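Local coordinates for mutual gliding motility protein C (MglC) (Myxococcus xanthus DK 1622, PDB 7CT3), which takes part in the polarity control system for gliding motility as a Roadblock/LC7-domain protein that interacts with its paralog MglB, at the interface of chains A and B. Coordinates in Å, arbitrary orientation; residue numbers count along the deposited sequence, not the author numbering. Chains: chain A/B, Mutual gliding motility protein C (MglC).

Contact 1: the interface of chains A and B. Residues chain A 53, 56, 59, 74; chain B 63, 66, 69.
A:Gln56 lies across B:Thr66 and B:Thr63, and this packing makes up much of the patch. The methyl of B:Thr66 sits squarely over one face of the A:Gln56 amide: CG2 comes to 3.4 Å from the amide carbon CD, with OE1 and NE2 almost equally distant on either side. A bend at chi2 (-43°) in the glutamine turns that flat face towards the methyl. Further back along the same side chain, A:Gln56 CB meets B:Thr63 CG2 at 3.9 Å, the two side chains running past each other in opposite directions. The methyl of B:Thr63 also borders the amide oxygen, CG2 to OE1 being 3.5 Å. With A:Gln56 cut back to an alanine, the B:Thr66 methyl would probably lose the flat surface it packs on, and B:Thr63 would keep its contact with CB but not the one with the amide oxygen.

The second apolar cluster centres on B:Val69. Its CG2 branch, anti to its own carbonyl carbon, reaches A:Leu53 CD2 at 3.6 Å. The same methyl meets A:Val74 CG1 at 3.6 Å, while B:Val69 CG1 also borders that branch. The valine methyl thus nests in the notch where A:Leu53 of the helix and A:Val74 of the strand come together.

Polar groups hold the shape from within each chain. B:Thr66 OG1 donates to the backbone oxygen O of B:Thr63 at 2.7 Å, approaching almost head-on at 169° and tying the two threonines together beneath the glutamine. In chain A, ND2 of A:Asn59 makes a weak hydrogen bond of 3.3 Å to A:Gln56 OE1, which may modestly restrain how the amide turns.

Chain A contributes one flank of helix 44-61 and the end of strand 71-75. Chain B offers the 3-10 helix 62-65 and the loop before its own strand 71-75, where B:Thr66 and B:Val69 also belong to a sodium site.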
ATOM      1  N   LEU A  53       8.906  -1.642 -10.827  1.00 32.98           N
ATOM      2  CA  LEU A  53       7.621  -1.846 -10.099  1.00 30.96           C
ATOM      3  C   LEU A  53       6.445  -1.895 -11.084  1.00 29.98           C
ATOM      4  O   LEU A  53       5.389  -2.390 -10.680  1.00 28.73           O
ATOM      5  CB  LEU A  53       7.393  -0.712  -9.088  1.00 29.99           C
ATOM      6  CG  LEU A  53       8.278  -0.711  -7.842  1.00 31.42           C
ATOM      7  CD1 LEU A  53       8.010   0.529  -6.999  1.00 32.97           C
ATOM      8  CD2 LEU A  53       8.071  -1.963  -7.004  1.00 32.70           C
ATOM      9  N   GLN A  56       4.197  -4.999 -11.534  1.00 32.13           N
ATOM     10  CA  GLN A  56       3.580  -5.403 -10.243  1.00 33.12           C
ATOM     11  C   GLN A  56       2.524  -4.373  -9.823  1.00 30.84           C
ATOM     12  O   GLN A  56       1.496  -4.794  -9.263  1.00 29.19           O
ATOM     13  CB  GLN A  56       4.662  -5.601  -9.182  1.00 34.09           C
ATOM     14  CG  GLN A  56       5.702  -6.646  -9.561  1.00 40.10           C
ATOM     15  CD  GLN A  56       5.086  -7.880 -10.179  1.00 43.96           C
ATOM     16  OE1 GLN A  56       4.187  -8.505  -9.614  1.00 52.70           O
ATOM     17  NE2 GLN A  56       5.573  -8.244 -11.356  1.00 46.28           N
ATOM     18  N   ASN A  59      -0.597  -5.282 -11.644  1.00 29.90           N
ATOM     19  CA  ASN A  59      -1.120  -6.553 -11.069  1.00 30.34           C
ATOM     20  C   ASN A  59      -1.901  -6.239  -9.785  1.00 29.61           C
ATOM     21  O   ASN A  59      -3.058  -6.679  -9.676  1.00 31.11           O
ATOM     22  CB  ASN A  59      -0.010  -7.571 -10.799  1.00 31.97           C
ATOM     23  CG  ASN A  59       0.603  -8.146 -12.059  1.00 34.58           C
ATOM     24  OD1 ASN A  59       0.022  -8.077 -13.143  1.00 38.27           O
ATOM     25  ND2 ASN A  59       1.784  -8.722 -11.924  1.00 37.90           N
ATOM     26  N   VAL A  74       2.266  -0.353  -3.722  1.00 22.39           N
ATOM     27  CA  VAL A  74       3.350  -1.342  -3.970  1.00 24.11           C
ATOM     28  C   VAL A  74       4.664  -0.573  -3.860  1.00 24.05           C
ATOM     29  O   VAL A  74       4.895   0.328  -4.698  1.00 26.42           O
ATOM     30  CB  VAL A  74       3.175  -2.044  -5.327  1.00 25.97           C
ATOM     31  CG1 VAL A  74       4.320  -2.995  -5.623  1.00 26.54           C
ATOM     32  CG2 VAL A  74       1.844  -2.780  -5.405  1.00 28.64           C
TER
ATOM     33  N   THR B  63       2.961  -9.956  -5.272  1.00 25.82           N
ATOM     34  CA  THR B  63       3.961  -8.991  -5.812  1.00 26.43           C
ATOM     35  C   THR B  63       5.212  -8.963  -4.920  1.00 25.56           C
ATOM     36  O   THR B  63       6.296  -8.649  -5.451  1.00 24.88           O
ATOM     37  CB  THR B  63       3.359  -7.594  -6.022  1.00 26.78           C
ATOM     38  OG1 THR B  63       3.023  -7.015  -4.762  1.00 27.17           O
ATOM     39  CG2 THR B  63       2.144  -7.608  -6.925  1.00 26.97           C
ATOM     40  N   THR B  66       8.599 -10.633  -6.032  1.00 30.43           N
ATOM     41  CA  THR B  66       9.517  -9.935  -6.970  1.00 33.57           C
ATOM     42  C   THR B  66      10.604  -9.234  -6.153  1.00 32.45           C
ATOM     43  O   THR B  66      10.275  -8.732  -5.068  1.00 32.83           O
ATOM     44  CB  THR B  66       8.787  -8.931  -7.869  1.00 34.19           C
ATOM     45  OG1 THR B  66       8.362  -7.847  -7.047  1.00 39.56           O
ATOM     46  CG2 THR B  66       7.608  -9.533  -8.597  1.00 32.21           C
ATOM     47  N   VAL B  69       9.893  -5.328  -5.050  1.00 26.52           N
ATOM     48  CA  VAL B  69       8.752  -5.045  -4.130  1.00 25.27           C
ATOM     49  C   VAL B  69       9.137  -5.511  -2.722  1.00 27.12           C
ATOM     50  O   VAL B  69       9.457  -6.708  -2.553  1.00 26.31           O
ATOM     51  CB  VAL B  69       7.452  -5.705  -4.619  1.00 26.22           C
ATOM     52  CG1 VAL B  69       6.312  -5.482  -3.639  1.00 26.04           C
ATOM     53  CG2 VAL B  69       7.063  -5.219  -6.009  1.00 28.34           C
TER

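Contact 2: the interface of chains A and B. Residues chain A 53, 75-77; chain B 68-70.
B:Ser70 meets A:Asn75 backbone to backbone: the amide N of the serine donates to the carbonyl O of A:Asn75 at 2.9 Å. The bond is nearly straight, 164° at the hydrogen, and lies in the carbonyl plane. With chi1 at 59°, the serine hydroxyl turns back towards the same acceptor, but OG makes only a weak bond of 3.3 Å to A:Asn75 O.

Beside this polar link, the methyl of B:Thr68 fills the corner between helix and loop of chain A. Its CG2, anti to the threonine's own backbone N, packs on A:Leu53 CD2 at 3.7 Å and on A:Ser76 CB at 3.8 Å. The leucine methyl therefore touches B:Thr68 as well as the neighbouring B:Val69.

Farther out, water 1 bridges the chains. It is 2.9 Å from the backbone N of A:Glu77 and 2.6 Å from the backbone O of B:Thr68, joining the turn after strand 71-75 to the facing loop. A:Glu77 is poorly ordered, so this bridge should be read with some caution.

Because the main hydrogen bond and the water bridge use backbone groups, they probably depend more on the course of the main chain than on which side chains it carries. The patch fastens the end of strand 71-75 in one subunit to the segment leading into that strand in the other, and so probably contributes to the alignment of the two subunits, if this pair is the dimer usual for Roadblock/LC7 proteins.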
ATOM      1  N   LEU A  53       8.906  -1.642 -10.827  1.00 32.98           N
ATOM      2  CA  LEU A  53       7.621  -1.846 -10.099  1.00 30.96           C
ATOM      3  C   LEU A  53       6.445  -1.895 -11.084  1.00 29.98           C
ATOM      4  O   LEU A  53       5.389  -2.390 -10.680  1.00 28.73           O
ATOM      5  CB  LEU A  53       7.393  -0.712  -9.088  1.00 29.99           C
ATOM      6  CG  LEU A  53       8.278  -0.711  -7.842  1.00 31.42           C
ATOM      7  CD1 LEU A  53       8.010   0.529  -6.999  1.00 32.97           C
ATOM      8  CD2 LEU A  53       8.071  -1.963  -7.004  1.00 32.70           C
ATOM      9  N   ASN A  75       5.454  -0.882  -2.832  1.00 23.79           N
ATOM     10  CA  ASN A  75       6.612  -0.057  -2.408  1.00 25.05           C
ATOM     11  C   ASN A  75       7.904  -0.862  -2.543  1.00 25.31           C
ATOM     12  O   ASN A  75       7.889  -2.085  -2.314  1.00 24.23           O
ATOM     13  CB  ASN A  75       6.438   0.456  -0.977  1.00 24.51           C
ATOM     14  CG  ASN A  75       5.206   1.318  -0.801  1.00 25.67           C
ATOM     15  OD1 ASN A  75       4.686   1.878  -1.766  1.00 25.86           O
ATOM     16  ND2 ASN A  75       4.734   1.431   0.430  1.00 26.56           N
ATOM     17  N   SER A  76       8.980  -0.173  -2.906  1.00 26.70           N
ATOM     18  CA  SER A  76      10.369  -0.687  -2.898  1.00 28.73           C
ATOM     19  C   SER A  76      11.139   0.044  -1.795  1.00 31.12           C
ATOM     20  O   SER A  76      10.519   0.861  -1.078  1.00 29.47           O
ATOM     21  CB  SER A  76      11.003  -0.501  -4.246  1.00 29.90           C
ATOM     22  OG  SER A  76      11.125   0.881  -4.550  1.00 29.54           O
ATOM     23  N   GLU A  77      12.434  -0.233  -1.669  1.00 34.17           N
ATOM     24  CA  GLU A  77      13.338   0.484  -0.733  1.00 37.49           C
ATOM     25  C   GLU A  77      13.324   1.985  -1.062  1.00 33.93           C
ATOM     26  O   GLU A  77      13.292   2.782  -0.118  1.00 33.24           O
ATOM     27  CB  GLU A  77      14.747  -0.111  -0.795  1.00 44.06           C
ATOM     28  CG  GLU A  77      14.830  -1.502  -0.187  1.00 52.64           C
ATOM     29  CD  GLU A  77      16.203  -2.156  -0.224  1.00 62.10           C
ATOM     30  OE1 GLU A  77      17.191  -1.457  -0.543  1.00 71.88           O
ATOM     31  OE2 GLU A  77      16.281  -3.370   0.069  1.00 73.07           O
TER
ATOM     32  N   THR B  68      12.155  -6.378  -6.369  1.00 30.22           N
ATOM     33  CA  THR B  68      12.053  -4.907  -6.155  1.00 30.41           C
ATOM     34  C   THR B  68      10.996  -4.579  -5.096  1.00 27.79           C
ATOM     35  O   THR B  68      11.208  -3.614  -4.343  1.00 31.98           O
ATOM     36  CB  THR B  68      11.747  -4.168  -7.462  1.00 32.55           C
ATOM     37  OG1 THR B  68      12.766  -4.510  -8.402  1.00 38.61           O
ATOM     38  CG2 THR B  68      11.697  -2.666  -7.283  1.00 34.54           C
ATOM     39  N   VAL B  69       9.893  -5.328  -5.050  1.00 26.52           N
ATOM     40  CA  VAL B  69       8.752  -5.045  -4.130  1.00 25.27           C
ATOM     41  C   VAL B  69       9.137  -5.511  -2.722  1.00 27.12           C
ATOM     42  O   VAL B  69       9.457  -6.708  -2.553  1.00 26.31           O
ATOM     43  CB  VAL B  69       7.452  -5.705  -4.619  1.00 26.22           C
ATOM     44  CG1 VAL B  69       6.312  -5.482  -3.639  1.00 26.04           C
ATOM     45  CG2 VAL B  69       7.063  -5.219  -6.009  1.00 28.34           C
ATOM     46  N   SER B  70       9.115  -4.597  -1.748  1.00 25.81           N
ATOM     47  CA  SER B  70       9.456  -4.883  -0.330  1.00 27.21           C
ATOM     48  C   SER B  70       8.216  -4.766   0.573  1.00 24.26           C
ATOM     49  O   SER B  70       8.217  -5.392   1.642  1.00 25.55           O
ATOM     50  CB  SER B  70      10.571  -3.988   0.131  1.00 31.84           C
ATOM     51  OG  SER B  70      10.198  -2.629   0.003  1.00 38.68           O
TER
HETATM   52  O   HOH W   1      13.145  -2.809  -2.827  1.00 41.04           O

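Contact 1 and contact 2 are adjoining parts of one interface, the centres of their C-alpha atoms about 7 Å apart, and they share A:Leu53 and B:Val69. Both bring helix 44-61 and the strand 71-75 region of chain A against the stretch of chain B leading into that strand, which in contact 1 includes the 3-10 helix 62-65. Contact 1 is mainly side-chain packing, whereas contact 2 adds backbone and water-mediated links. The interface is two-fold symmetric, so each recurs with the chains exchanged. Such pairing fits the dimers typical of Roadblock/LC7 proteins, although the structure alone does not show how MglB binds.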